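Local coordinates for heme utilization cystosolic carrier protein HutX (Pectobacterium carotovorum, PDB 2PH0), which probably binds heme in the cytosol and carries it to other proteins as part of bacterial heme uptake and utilisation, at residues Q50-I55 and A132-F137; A56-V61 and V151-A156; E77-T82 and N94-H99; A10-G15 and T37-L42. All coordinates share one frame; numbering follows the deposited sequence.

Interaction 1 of 4, residues Q50-I55 and A132-F137; sequences QVWDTI and AMFKIF
At the edge of the Trp-52 indole, near its plane, lies Phe-134 CE2, 3.5 Å from Trp-52 CZ3. The two ring planes stand almost perpendicular, at 89°, and the centroid of the Phe-134 ring is 5.8 Å from that of the six-membered ring of Trp-52. Phe-134 CZ is the second atom at this corner, 3.9 Å from Trp-52 CZ3. Elsewhere the indole meets Phe-88 edge to face, while Phe-134 stacks on Phe-125 of the adjacent strand. At the pyrrole end of Trp-52, NE1 donates to the carbonyl of Pro-79, a bond that helps fix the rotation of the ring in the interior.

Three residues on, Ile-55 and Ile-136 reach toward each other tip to tip, with Ile-55 CD1 3.7 Å from Ile-136 CD1. Each isoleucine places CG1 anti to its own carbonyl carbon (chi1 -57° and -60°) and extends it to CD1, and this lets the two ends meet although the axes of the short helix and strand are 11.9 Å apart. The methyl branches also approach, Ile-55 CG2 lying 4.0 Å from Ile-136 CG2. No hydrogen bond crosses between the segments; the join is apolar and all four touching residues are buried.

Phe-134 also packs on Leu-72 of the second subunit, bringing this layer close to the dimer interface. Here helix 48-55 lies on one face of the antiparallel sheet of the ChuX/HutX fold, joined to it through large apolar side chains, as in alpha+beta folds.

Interaction 2 of 4, residues A56-V61 and V151-A156; sequences ATWGEV and VDAFRA
Ala-153 sets its methyl over one face of the Trp-58 indole. The CB of Ala-153 is 3.8 Å from the centroid of the five-membered ring of Trp-58, 29° off the ring normal, a CH-pi contact displaced toward the rim. Its closest ring atom is Trp-58 NE1, at 3.4 Å from Ala-153 CB. At the far end of the indole, Trp-58 CH2 comes within 3.5 Å of Phe-154 CA, so the backbone of the helix is itself part of the surface on which the tryptophan rests. The side chain of Phe-154 then passes the indole at a slant: Phe-154 CB is 4.0 Å from Trp-58 CH2, and Trp-58 CZ3 lies at the edge of the phenyl ring.

The contact therefore joins the connection between helix 48-55 and strand 60-66 to the C-terminal helix 148-160, which packs against the main antiparallel sheet of this ChuX/HutX fold. Phe-154, with CG anti to the backbone N (chi1 175°), directs its ring to that sheet, where it touches Ala-121 and Val-123 and meets Phe-110 edge to face.

Further out, Leu-157 of the same helix and Leu-138 extend the apolar surroundings of Trp-58. Gln-150, just ahead of the helical segment, holds the loop from its backbone: its NE2 is hydrogen-bonded to the carbonyl oxygens of both Trp-58 and Glu-60. Between these two residues, Gly-59 takes a phi of 87°, where a beta carbon would press on the carbonyl O of Trp-58, a conformation that calls for glycine.

Interaction 3 of 4, residues E77-T82 and N94-H99; sequences ELPTGT and NGLSGH
Leu-96 carries the apolar part of this contact, presenting CD2 to both Pro-79 and Leu-78. With its CG anti to the backbone N (chi1 174°), Leu-96 brings CD2 to 3.7 Å from Pro-79 CD, the leucine side chain crossing the proline ring at about a right angle. Pro-79 also puts its CG 3.5 Å from the carbonyl O of Leu-96. Leu-78 leaves the backbone pointing away from the 94-99 segment, yet its CD1 comes back to 4.1 Å from Leu-96 CD2.

The remainder is polar and exposed. Glu-77 is extended, and its OE1 stays 4.0 Å from Asn-94 ND2, too far for a direct bond. A water bridges the residues instead, accepting from Asn-94 ND2 at 3.3 Å and giving a weak bond to the backbone O of Glu-77.

Pro-79 also packs on Leu-90 of strand 87-90, which lies between strands 81-84 and 96-101, while Leu-78 rests on Trp-52 and Ile-55 of helix 48-55. Strand 96-101 pairs in turn with an antiparallel strand of the second subunit, so the sheet continues across the dimer.

Interaction 4 of 4, residues A10-G15 and T37-L42; sequences ATNPDG and TAQCTL
Asn-12 and Gln-39 meet through a single side-chain hydrogen bond, the one close point between the two segments. Gln-39 NE2 donates to Asn-12 OD1 at 2.7 Å, with an N-H...O angle of 145°, so the bond is short but bent. The donor stands tilted 35° from the carbonyl plane of Asn-12, and the two amide planes are turned 55° against each other. Gln-39 reaches the loop by extending beyond CG, while Asn-12 swings its amide toward it with CG anti to the carbonyl carbon.

Around this bond the contact is loose. The nearest CA atoms, those of Asn-12 and Gln-39, are still 9.5 Å apart, just 65 Å² is buried in all, and Asn-12 is exposed to solvent. Each segment has other partners nearby: Arg-113 NH2 bonds to the carbonyl oxygens of Pro-13 and Gly-15, and the backbone of Gln-39 pairs with Glu-112, while Cys-40 packs on Val-32 and Ala-109.

Asn-12 is the first residue after helix 5-10 to leave helical angles, and does so with positive phi. A lone amide-amide bond at the surface thus links a helix-terminating loop to the entry of strand 40-44, outermost in the main sheet within this chain of the ChuX/HutX fold.

Overall arrangement
Interactions 1, 2 and 3 form a continuous group, whereas interaction 4 stands apart, its centre about 29 Å from that of interaction 3, on the opposite side of the chain's centre. Interaction 4 comes first along the chain and closes before the others open. Segments of interactions 1 and 2 then alternate, and both segments of interaction 3 fall between their halves. Interactions 1, 2 and 4 all reach the six-stranded antiparallel sheet; strands 60-66 and 132-137 are neighbours within it, and 40-44 is outermost within this chain. Interaction 3 belongs to the smaller sheet. Helix 48-55 packs against strands of both sheets. Core and smaller sheet both meet the dimer interface, through interactions 1 and 3.

Interaction 1 of 4, residues Q50-I55 and A132-F137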
loop_
_atom_site.group_PDB
_atom_site.type_symbol
_atom_site.label_atom_id
_atom_site.label_comp_id
_atom_site.label_asym_id
_atom_site.label_seq_id
_atom_site.Cartn_x
_atom_site.Cartn_y
_atom_site.Cartn_z
ATOM N N GLN B 50 -14.008 6.774 -13.709
ATOM C CA GLN B 50 -13.939 6.455 -15.123
ATOM C C GLN B 50 -12.661 5.663 -15.373
ATOM O O GLN B 50 -12.666 4.636 -16.053
ATOM C CB GLN B 50 -13.911 7.747 -15.936
ATOM C CG GLN B 50 -13.982 7.548 -17.438
ATOM C CD GLN B 50 -13.921 8.863 -18.186
ATOM O OE1 GLN B 50 -14.631 9.809 -17.849
ATOM N NE2 GLN B 50 -13.075 8.929 -19.209
ATOM N N VAL B 51 -11.566 6.155 -14.807
ATOM C CA VAL B 51 -10.268 5.511 -14.961
ATOM C C VAL B 51 -10.205 4.127 -14.321
ATOM O O VAL B 51 -9.806 3.162 -14.959
ATOM C CB VAL B 51 -9.152 6.410 -14.376
ATOM C CG1 VAL B 51 -7.823 5.638 -14.290
ATOM C CG2 VAL B 51 -8.999 7.651 -15.236
ATOM N N TRP B 52 -10.610 4.020 -13.059
ATOM C CA TRP B 52 -10.566 2.737 -12.377
ATOM C C TRP B 52 -11.437 1.671 -13.041
ATOM O O TRP B 52 -10.987 0.546 -13.252
ATOM C CB TRP B 52 -10.975 2.906 -10.910
ATOM C CG TRP B 52 -10.804 1.662 -10.106
ATOM C CD1 TRP B 52 -11.655 0.597 -10.051
ATOM C CD2 TRP B 52 -9.687 1.327 -9.277
ATOM N NE1 TRP B 52 -11.135 -0.384 -9.239
ATOM C CE2 TRP B 52 -9.928 0.040 -8.750
ATOM C CE3 TRP B 52 -8.501 1.990 -8.927
ATOM C CZ2 TRP B 52 -9.030 -0.600 -7.891
ATOM C CZ3 TRP B 52 -7.609 1.350 -8.072
ATOM C CH2 TRP B 52 -7.879 0.070 -7.565
ATOM N N ASP B 53 -12.681 2.017 -13.361
ATOM C CA ASP B 53 -13.586 1.060 -13.994
ATOM C C ASP B 53 -12.997 0.511 -15.288
ATOM O O ASP B 53 -13.101 -0.682 -15.568
ATOM C CB ASP B 53 -14.946 1.706 -14.282
ATOM C CG ASP B 53 -15.777 1.897 -13.026
ATOM O OD1 ASP B 53 -15.930 0.918 -12.268
ATOM O OD2 ASP B 53 -16.284 3.014 -12.802
ATOM N N THR B 54 -12.372 1.389 -16.067
ATOM C CA THR B 54 -11.763 0.990 -17.332
ATOM C C THR B 54 -10.592 0.026 -17.126
ATOM O O THR B 54 -10.540 -1.038 -17.747
ATOM C CB THR B 54 -11.267 2.216 -18.110
ATOM O OG1 THR B 54 -12.354 3.126 -18.299
ATOM C CG2 THR B 54 -10.724 1.802 -19.469
ATOM N N ILE B 55 -9.661 0.385 -16.248
ATOM C CA ILE B 55 -8.513 -0.478 -16.009
ATOM C C ILE B 55 -8.994 -1.836 -15.514
ATOM O O ILE B 55 -8.391 -2.871 -15.813
ATOM C CB ILE B 55 -7.528 0.146 -14.982
ATOM C CG1 ILE B 55 -7.060 1.518 -15.467
ATOM C CG2 ILE B 55 -6.316 -0.774 -14.794
ATOM C CD1 ILE B 55 -6.285 2.321 -14.422
ATOM N N ALA B 132 2.080 9.742 -4.428
ATOM C CA ALA B 132 1.337 8.696 -5.124
ATOM C C ALA B 132 0.572 7.855 -4.126
ATOM O O ALA B 132 1.158 7.333 -3.177
ATOM C CB ALA B 132 2.292 7.802 -5.908
HETATM N N MSE B 133 -0.739 7.734 -4.324
HETATM C CA MSE B 133 -1.557 6.910 -3.440
HETATM C C MSE B 133 -1.243 5.465 -3.814
HETATM O O MSE B 133 -1.124 4.585 -2.956
HETATM C CB MSE B 133 -3.029 7.242 -3.657
HETATM C CG MSE B 133 -3.371 8.651 -3.206
HETATM SE SE MSE B 133 -5.073 9.272 -3.849
HETATM C CE MSE B 133 -6.118 7.690 -3.471
ATOM N N PHE B 134 -1.096 5.236 -5.114
ATOM C CA PHE B 134 -0.738 3.934 -5.654
ATOM C C PHE B 134 -0.493 4.093 -7.147
ATOM O O PHE B 134 -0.792 5.140 -7.727
ATOM C CB PHE B 134 -1.827 2.868 -5.400
ATOM C CG PHE B 134 -3.226 3.332 -5.683
ATOM C CD1 PHE B 134 -3.985 3.933 -4.687
ATOM C CD2 PHE B 134 -3.783 3.182 -6.950
ATOM C CE1 PHE B 134 -5.278 4.385 -4.948
ATOM C CE2 PHE B 134 -5.076 3.632 -7.221
ATOM C CZ PHE B 134 -5.823 4.236 -6.219
ATOM N N LYS B 135 0.063 3.060 -7.762
ATOM C CA LYS B 135 0.351 3.105 -9.192
ATOM C C LYS B 135 -0.101 1.801 -9.806
ATOM O O LYS B 135 -0.139 0.772 -9.128
ATOM C CB LYS B 135 1.853 3.239 -9.431
ATOM C CG LYS B 135 2.554 4.336 -8.658
ATOM C CD LYS B 135 4.037 4.284 -8.986
ATOM C CE LYS B 135 4.853 5.221 -8.118
ATOM N NZ LYS B 135 6.299 5.044 -8.410
ATOM N N ILE B 136 -0.432 1.834 -11.090
ATOM C CA ILE B 136 -0.836 0.626 -11.782
ATOM C C ILE B 136 0.060 0.485 -13.016
ATOM O O ILE B 136 0.133 1.405 -13.823
ATOM C CB ILE B 136 -2.313 0.707 -12.222
ATOM C CG1 ILE B 136 -3.209 0.885 -10.989
ATOM C CG2 ILE B 136 -2.707 -0.563 -12.969
ATOM C CD1 ILE B 136 -4.663 1.112 -11.320
ATOM N N PHE B 137 0.755 -0.644 -13.139
ATOM C CA PHE B 137 1.640 -0.880 -14.289
ATOM C C PHE B 137 1.095 -1.958 -15.213
ATOM O O PHE B 137 0.550 -2.958 -14.751
ATOM C CB PHE B 137 3.040 -1.315 -13.831
ATOM C CG PHE B 137 3.855 -0.216 -13.224
ATOM C CD1 PHE B 137 3.649 0.181 -11.908
ATOM C CD2 PHE B 137 4.835 0.431 -13.970
ATOM C CE1 PHE B 137 4.411 1.204 -11.345
ATOM C CE2 PHE B 137 5.599 1.455 -13.412
ATOM C CZ PHE B 137 5.387 1.841 -12.098
#

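Interaction 2 of 4, residues A56-V61 and V151-A156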
loop_
_atom_site.group_PDB
_atom_site.type_symbol
_atom_site.label_atom_id
_atom_site.label_comp_id
_atom_site.label_asym_id
_atom_site.label_seq_id
_atom_site.Cartn_x
_atom_site.Cartn_y
_atom_site.Cartn_z
ATOM N N ALA B 56 -10.112 -1.836 -14.792
ATOM C CA ALA B 56 -10.672 -3.071 -14.259
ATOM C C ALA B 56 -11.094 -4.049 -15.358
ATOM O O ALA B 56 -11.511 -5.171 -15.069
ATOM C CB ALA B 56 -11.855 -2.755 -13.357
ATOM N N THR B 57 -10.979 -3.627 -16.614
ATOM C CA THR B 57 -11.348 -4.479 -17.747
ATOM C C THR B 57 -10.130 -4.869 -18.588
ATOM O O THR B 57 -10.270 -5.541 -19.609
ATOM C CB THR B 57 -12.354 -3.772 -18.698
ATOM O OG1 THR B 57 -11.704 -2.688 -19.375
ATOM C CG2 THR B 57 -13.535 -3.221 -17.923
ATOM N N TRP B 58 -8.941 -4.460 -18.153
ATOM C CA TRP B 58 -7.704 -4.734 -18.892
ATOM C C TRP B 58 -6.989 -6.041 -18.591
ATOM O O TRP B 58 -5.939 -6.315 -19.174
ATOM C CB TRP B 58 -6.697 -3.601 -18.677
ATOM C CG TRP B 58 -7.132 -2.270 -19.188
ATOM C CD1 TRP B 58 -8.264 -1.991 -19.892
ATOM C CD2 TRP B 58 -6.453 -1.024 -19.008
ATOM N NE1 TRP B 58 -8.336 -0.650 -20.159
ATOM C CE2 TRP B 58 -7.236 -0.031 -19.628
ATOM C CE3 TRP B 58 -5.255 -0.652 -18.380
ATOM C CZ2 TRP B 58 -6.866 1.319 -19.640
ATOM C CZ3 TRP B 58 -4.883 0.687 -18.389
ATOM C CH2 TRP B 58 -5.689 1.659 -19.016
ATOM N N GLY B 59 -7.535 -6.855 -17.699
ATOM C CA GLY B 59 -6.861 -8.096 -17.369
ATOM C C GLY B 59 -5.859 -7.847 -16.255
ATOM O O GLY B 59 -5.925 -6.821 -15.585
ATOM N N GLU B 60 -4.920 -8.767 -16.066
ATOM C CA GLU B 60 -3.931 -8.640 -15.001
ATOM C C GLU B 60 -2.965 -7.464 -15.136
ATOM O O GLU B 60 -2.339 -7.261 -16.174
ATOM C CB GLU B 60 -3.136 -9.939 -14.874
ATOM C CG GLU B 60 -2.108 -9.944 -13.753
ATOM C CD GLU B 60 -1.547 -11.332 -13.500
ATOM O OE1 GLU B 60 -2.295 -12.187 -12.977
ATOM O OE2 GLU B 60 -0.365 -11.568 -13.835
ATOM N N VAL B 61 -2.863 -6.694 -14.062
ATOM C CA VAL B 61 -1.971 -5.543 -13.991
ATOM C C VAL B 61 -1.243 -5.666 -12.659
ATOM O O VAL B 61 -1.476 -6.615 -11.908
ATOM C CB VAL B 61 -2.760 -4.205 -14.022
ATOM C CG1 VAL B 61 -3.406 -4.005 -15.381
ATOM C CG2 VAL B 61 -3.821 -4.200 -12.940
ATOM N N VAL B 151 -1.517 -1.651 -23.962
ATOM C CA VAL B 151 -0.950 -0.382 -24.400
ATOM C C VAL B 151 -1.990 0.409 -25.189
ATOM O O VAL B 151 -2.140 1.616 -24.988
ATOM C CB VAL B 151 0.328 -0.586 -25.266
ATOM C CG1 VAL B 151 0.764 0.734 -25.891
ATOM C CG2 VAL B 151 1.434 -1.139 -24.407
ATOM N N ASP B 152 -2.725 -0.266 -26.071
ATOM C CA ASP B 152 -3.741 0.410 -26.860
ATOM C C ASP B 152 -4.874 0.967 -25.984
ATOM O O ASP B 152 -5.293 2.095 -26.167
ATOM C CB ASP B 152 -4.331 -0.527 -27.928
ATOM C CG ASP B 152 -3.301 -0.960 -28.957
ATOM O OD1 ASP B 152 -2.361 -0.179 -29.228
ATOM O OD2 ASP B 152 -3.439 -2.071 -29.512
ATOM N N ALA B 153 -5.364 0.181 -25.031
ATOM C CA ALA B 153 -6.440 0.664 -24.164
ATOM C C ALA B 153 -5.940 1.808 -23.279
ATOM O O ALA B 153 -6.671 2.763 -23.009
ATOM C CB ALA B 153 -6.963 -0.484 -23.291
ATOM N N PHE B 154 -4.694 1.694 -22.829
ATOM C CA PHE B 154 -4.047 2.702 -21.978
ATOM C C PHE B 154 -3.939 4.019 -22.745
ATOM O O PHE B 154 -4.288 5.083 -22.230
ATOM C CB PHE B 154 -2.662 2.176 -21.557
ATOM C CG PHE B 154 -1.807 3.156 -20.776
ATOM C CD1 PHE B 154 -1.131 4.195 -21.417
ATOM C CD2 PHE B 154 -1.605 2.979 -19.399
ATOM C CE1 PHE B 154 -0.267 5.036 -20.703
ATOM C CE2 PHE B 154 -0.738 3.817 -18.677
ATOM C CZ PHE B 154 -0.069 4.845 -19.326
ATOM N N ARG B 155 -3.460 3.961 -23.979
ATOM C CA ARG B 155 -3.345 5.186 -24.756
ATOM C C ARG B 155 -4.715 5.764 -25.114
ATOM O O ARG B 155 -4.884 6.981 -25.150
ATOM C CB ARG B 155 -2.506 4.933 -26.004
ATOM C CG ARG B 155 -1.039 4.654 -25.670
ATOM C CD ARG B 155 -0.265 4.243 -26.908
ATOM N NE ARG B 155 1.153 4.088 -26.619
ATOM C CZ ARG B 155 2.039 3.612 -27.488
ATOM N NH1 ARG B 155 1.652 3.247 -28.705
ATOM N NH2 ARG B 155 3.307 3.490 -27.135
ATOM N N ALA B 156 -5.699 4.901 -25.349
ATOM C CA ALA B 156 -7.049 5.361 -25.686
ATOM C C ALA B 156 -7.656 6.134 -24.526
ATOM O O ALA B 156 -8.234 7.205 -24.709
ATOM C CB ALA B 156 -7.940 4.177 -26.036
#

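Interaction 3 of 4, residues E77-T82 and N94-H99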
loop_
_atom_site.group_PDB
_atom_site.type_symbol
_atom_site.label_atom_id
_atom_site.label_comp_id
_atom_site.label_asym_id
_atom_site.label_seq_id
_atom_site.Cartn_x
_atom_site.Cartn_y
_atom_site.Cartn_z
ATOM N N GLU B 77 -6.046 -8.844 -11.564
ATOM C CA GLU B 77 -7.017 -8.079 -12.322
ATOM C C GLU B 77 -7.538 -7.077 -11.303
ATOM O O GLU B 77 -7.804 -7.438 -10.162
ATOM C CB GLU B 77 -8.131 -9.020 -12.798
ATOM C CG GLU B 77 -9.236 -8.395 -13.626
ATOM C CD GLU B 77 -10.229 -9.442 -14.119
ATOM O OE1 GLU B 77 -10.736 -10.222 -13.285
ATOM O OE2 GLU B 77 -10.502 -9.489 -15.333
ATOM N N LEU B 78 -7.658 -5.818 -11.697
ATOM C CA LEU B 78 -8.131 -4.792 -10.784
ATOM C C LEU B 78 -9.594 -5.041 -10.404
ATOM O O LEU B 78 -10.465 -5.148 -11.265
ATOM C CB LEU B 78 -7.977 -3.418 -11.437
ATOM C CG LEU B 78 -7.683 -2.252 -10.492
ATOM C CD1 LEU B 78 -6.393 -2.521 -9.724
ATOM C CD2 LEU B 78 -7.575 -0.969 -11.291
ATOM N N PRO B 79 -9.880 -5.156 -9.101
ATOM C CA PRO B 79 -11.267 -5.392 -8.703
ATOM C C PRO B 79 -12.143 -4.161 -8.875
ATOM O O PRO B 79 -11.682 -3.037 -8.722
ATOM C CB PRO B 79 -11.136 -5.810 -7.240
ATOM C CG PRO B 79 -9.935 -5.049 -6.786
ATOM C CD PRO B 79 -8.979 -5.230 -7.938
ATOM N N THR B 80 -13.411 -4.377 -9.199
ATOM C CA THR B 80 -14.340 -3.267 -9.353
ATOM C C THR B 80 -14.794 -2.852 -7.949
ATOM O O THR B 80 -14.558 -3.575 -6.980
ATOM C CB THR B 80 -15.560 -3.686 -10.193
ATOM O OG1 THR B 80 -16.085 -4.919 -9.692
ATOM C CG2 THR B 80 -15.159 -3.877 -11.652
ATOM N N GLY B 81 -15.436 -1.697 -7.827
ATOM C CA GLY B 81 -15.877 -1.268 -6.512
ATOM C C GLY B 81 -17.115 -0.392 -6.485
ATOM O O GLY B 81 -17.603 0.047 -7.525
ATOM N N THR B 82 -17.609 -0.137 -5.277
ATOM C CA THR B 82 -18.791 0.689 -5.057
ATOM C C THR B 82 -18.495 1.741 -3.994
ATOM O O THR B 82 -17.683 1.512 -3.093
ATOM C CB THR B 82 -19.986 -0.170 -4.583
ATOM O OG1 THR B 82 -21.094 0.678 -4.264
ATOM C CG2 THR B 82 -19.608 -0.968 -3.349
ATOM N N ASN B 94 -9.412 -12.032 -6.220
ATOM C CA ASN B 94 -8.107 -12.511 -6.655
ATOM C C ASN B 94 -6.982 -12.146 -5.690
ATOM O O ASN B 94 -5.809 -12.143 -6.066
ATOM C CB ASN B 94 -7.782 -11.976 -8.053
ATOM C CG ASN B 94 -8.657 -12.586 -9.128
ATOM O OD1 ASN B 94 -8.703 -13.807 -9.286
ATOM N ND2 ASN B 94 -9.353 -11.739 -9.880
ATOM N N GLY B 95 -7.342 -11.837 -4.447
ATOM C CA GLY B 95 -6.335 -11.504 -3.453
ATOM C C GLY B 95 -6.167 -10.022 -3.184
ATOM O O GLY B 95 -5.544 -9.635 -2.199
ATOM N N LEU B 96 -6.713 -9.186 -4.059
ATOM C CA LEU B 96 -6.602 -7.744 -3.887
ATOM C C LEU B 96 -7.937 -7.118 -3.517
ATOM O O LEU B 96 -8.925 -7.290 -4.226
ATOM C CB LEU B 96 -6.084 -7.097 -5.173
ATOM C CG LEU B 96 -6.037 -5.568 -5.227
ATOM C CD1 LEU B 96 -5.102 -5.033 -4.156
ATOM C CD2 LEU B 96 -5.564 -5.126 -6.608
ATOM N N SER B 97 -7.968 -6.405 -2.398
ATOM C CA SER B 97 -9.178 -5.725 -1.962
ATOM C C SER B 97 -8.761 -4.447 -1.250
ATOM O O SER B 97 -7.582 -4.088 -1.259
ATOM C CB SER B 97 -10.012 -6.611 -1.028
ATOM O OG SER B 97 -9.295 -6.959 0.144
ATOM N N GLY B 98 -9.717 -3.753 -0.650
ATOM C CA GLY B 98 -9.376 -2.525 0.040
ATOM C C GLY B 98 -10.416 -1.431 -0.063
ATOM O O GLY B 98 -11.520 -1.629 -0.590
ATOM N N HIS B 99 -10.037 -0.255 0.425
ATOM C CA HIS B 99 -10.915 0.903 0.452
ATOM C C HIS B 99 -10.104 2.127 0.070
ATOM O O HIS B 99 -9.076 2.402 0.682
ATOM C CB HIS B 99 -11.457 1.078 1.869
ATOM C CG HIS B 99 -12.032 -0.177 2.448
ATOM N ND1 HIS B 99 -13.317 -0.598 2.180
ATOM C CD2 HIS B 99 -11.476 -1.136 3.227
ATOM C CE1 HIS B 99 -13.527 -1.762 2.769
ATOM N NE2 HIS B 99 -12.427 -2.111 3.409
HETATM O O HOH W 1 -10.358 -8.964 -8.429
#

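Interaction 4 of 4, residues A10-G15 and T37-L42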
loop_
_atom_site.group_PDB
_atom_site.type_symbol
_atom_site.label_atom_id
_atom_site.label_comp_id
_atom_site.label_asym_id
_atom_site.label_seq_id
_atom_site.Cartn_x
_atom_site.Cartn_y
_atom_site.Cartn_z
ATOM N N ALA B 10 14.148 15.886 -19.445
ATOM C CA ALA B 10 14.270 15.815 -20.897
ATOM C C ALA B 10 15.428 14.907 -21.332
ATOM O O ALA B 10 15.512 14.519 -22.499
ATOM C CB ALA B 10 14.450 17.207 -21.473
ATOM N N THR B 11 16.320 14.577 -20.401
ATOM C CA THR B 11 17.445 13.700 -20.710
ATOM C C THR B 11 16.975 12.263 -20.529
ATOM O O THR B 11 17.746 11.319 -20.669
ATOM C CB THR B 11 18.653 13.946 -19.782
ATOM O OG1 THR B 11 18.323 13.553 -18.443
ATOM C CG2 THR B 11 19.042 15.412 -19.796
ATOM N N ASN B 12 15.697 12.119 -20.203
ATOM C CA ASN B 12 15.074 10.818 -20.001
ATOM C C ASN B 12 15.781 9.907 -19.006
ATOM O O ASN B 12 16.319 8.868 -19.384
ATOM C CB ASN B 12 14.943 10.086 -21.338
ATOM C CG ASN B 12 14.230 10.911 -22.384
ATOM O OD1 ASN B 12 13.176 11.488 -22.124
ATOM N ND2 ASN B 12 14.802 10.967 -23.584
ATOM N N PRO B 13 15.786 10.277 -17.717
ATOM C CA PRO B 13 16.445 9.431 -16.719
ATOM C C PRO B 13 15.646 8.135 -16.555
ATOM O O PRO B 13 14.423 8.139 -16.702
ATOM C CB PRO B 13 16.426 10.305 -15.469
ATOM C CG PRO B 13 15.144 11.060 -15.621
ATOM C CD PRO B 13 15.153 11.448 -17.084
ATOM N N ASP B 14 16.330 7.033 -16.263
ATOM C CA ASP B 14 15.655 5.746 -16.111
ATOM C C ASP B 14 15.580 5.217 -14.684
ATOM O O ASP B 14 15.366 4.022 -14.474
ATOM C CB ASP B 14 16.319 4.691 -17.001
ATOM C CG ASP B 14 17.821 4.645 -16.829
ATOM O OD1 ASP B 14 18.288 4.650 -15.670
ATOM O OD2 ASP B 14 18.537 4.598 -17.854
ATOM N N GLY B 15 15.769 6.096 -13.707
ATOM C CA GLY B 15 15.684 5.676 -12.319
ATOM C C GLY B 15 14.252 5.892 -11.874
ATOM O O GLY B 15 13.378 6.055 -12.719
ATOM N N THR B 37 5.606 15.973 -22.497
ATOM C CA THR B 37 4.248 15.527 -22.780
ATOM C C THR B 37 4.199 14.256 -23.606
ATOM O O THR B 37 3.180 13.571 -23.624
ATOM C CB THR B 37 3.412 16.606 -23.505
ATOM O OG1 THR B 37 4.030 16.945 -24.749
ATOM C CG2 THR B 37 3.275 17.845 -22.634
ATOM N N ALA B 38 5.296 13.930 -24.282
ATOM C CA ALA B 38 5.335 12.717 -25.088
ATOM C C ALA B 38 5.374 11.512 -24.154
ATOM O O ALA B 38 5.138 10.388 -24.571
ATOM C CB ALA B 38 6.571 12.714 -25.978
ATOM N N GLN B 39 5.667 11.757 -22.883
ATOM C CA GLN B 39 5.759 10.669 -21.913
ATOM C C GLN B 39 4.683 10.744 -20.839
ATOM O O GLN B 39 4.533 9.820 -20.034
ATOM C CB GLN B 39 7.122 10.703 -21.227
ATOM C CG GLN B 39 8.306 10.387 -22.113
ATOM C CD GLN B 39 9.615 10.861 -21.505
ATOM O OE1 GLN B 39 9.821 10.770 -20.298
ATOM N NE2 GLN B 39 10.511 11.362 -22.346
ATOM N N CYS B 40 3.932 11.836 -20.820
ATOM C CA CYS B 40 2.920 11.996 -19.790
ATOM C C CYS B 40 1.678 12.784 -20.175
ATOM O O CYS B 40 1.752 13.830 -20.831
ATOM C CB CYS B 40 3.574 12.627 -18.554
ATOM S SG CYS B 40 2.480 12.877 -17.131
ATOM N N THR B 41 0.536 12.242 -19.760
ATOM C CA THR B 41 -0.768 12.847 -19.973
ATOM C C THR B 41 -1.370 12.958 -18.574
ATOM O O THR B 41 -1.458 11.958 -17.860
ATOM C CB THR B 41 -1.676 11.951 -20.825
ATOM O OG1 THR B 41 -1.018 11.645 -22.057
ATOM C CG2 THR B 41 -2.983 12.664 -21.127
ATOM N N LEU B 42 -1.771 14.166 -18.188
ATOM C CA LEU B 42 -2.355 14.395 -16.865
ATOM C C LEU B 42 -3.870 14.560 -16.895
ATOM O O LEU B 42 -4.444 15.000 -17.887
ATOM C CB LEU B 42 -1.729 15.642 -16.237
ATOM C CG LEU B 42 -0.205 15.628 -16.101
ATOM C CD1 LEU B 42 0.295 17.027 -15.789
ATOM C CD2 LEU B 42 0.204 14.648 -15.010
#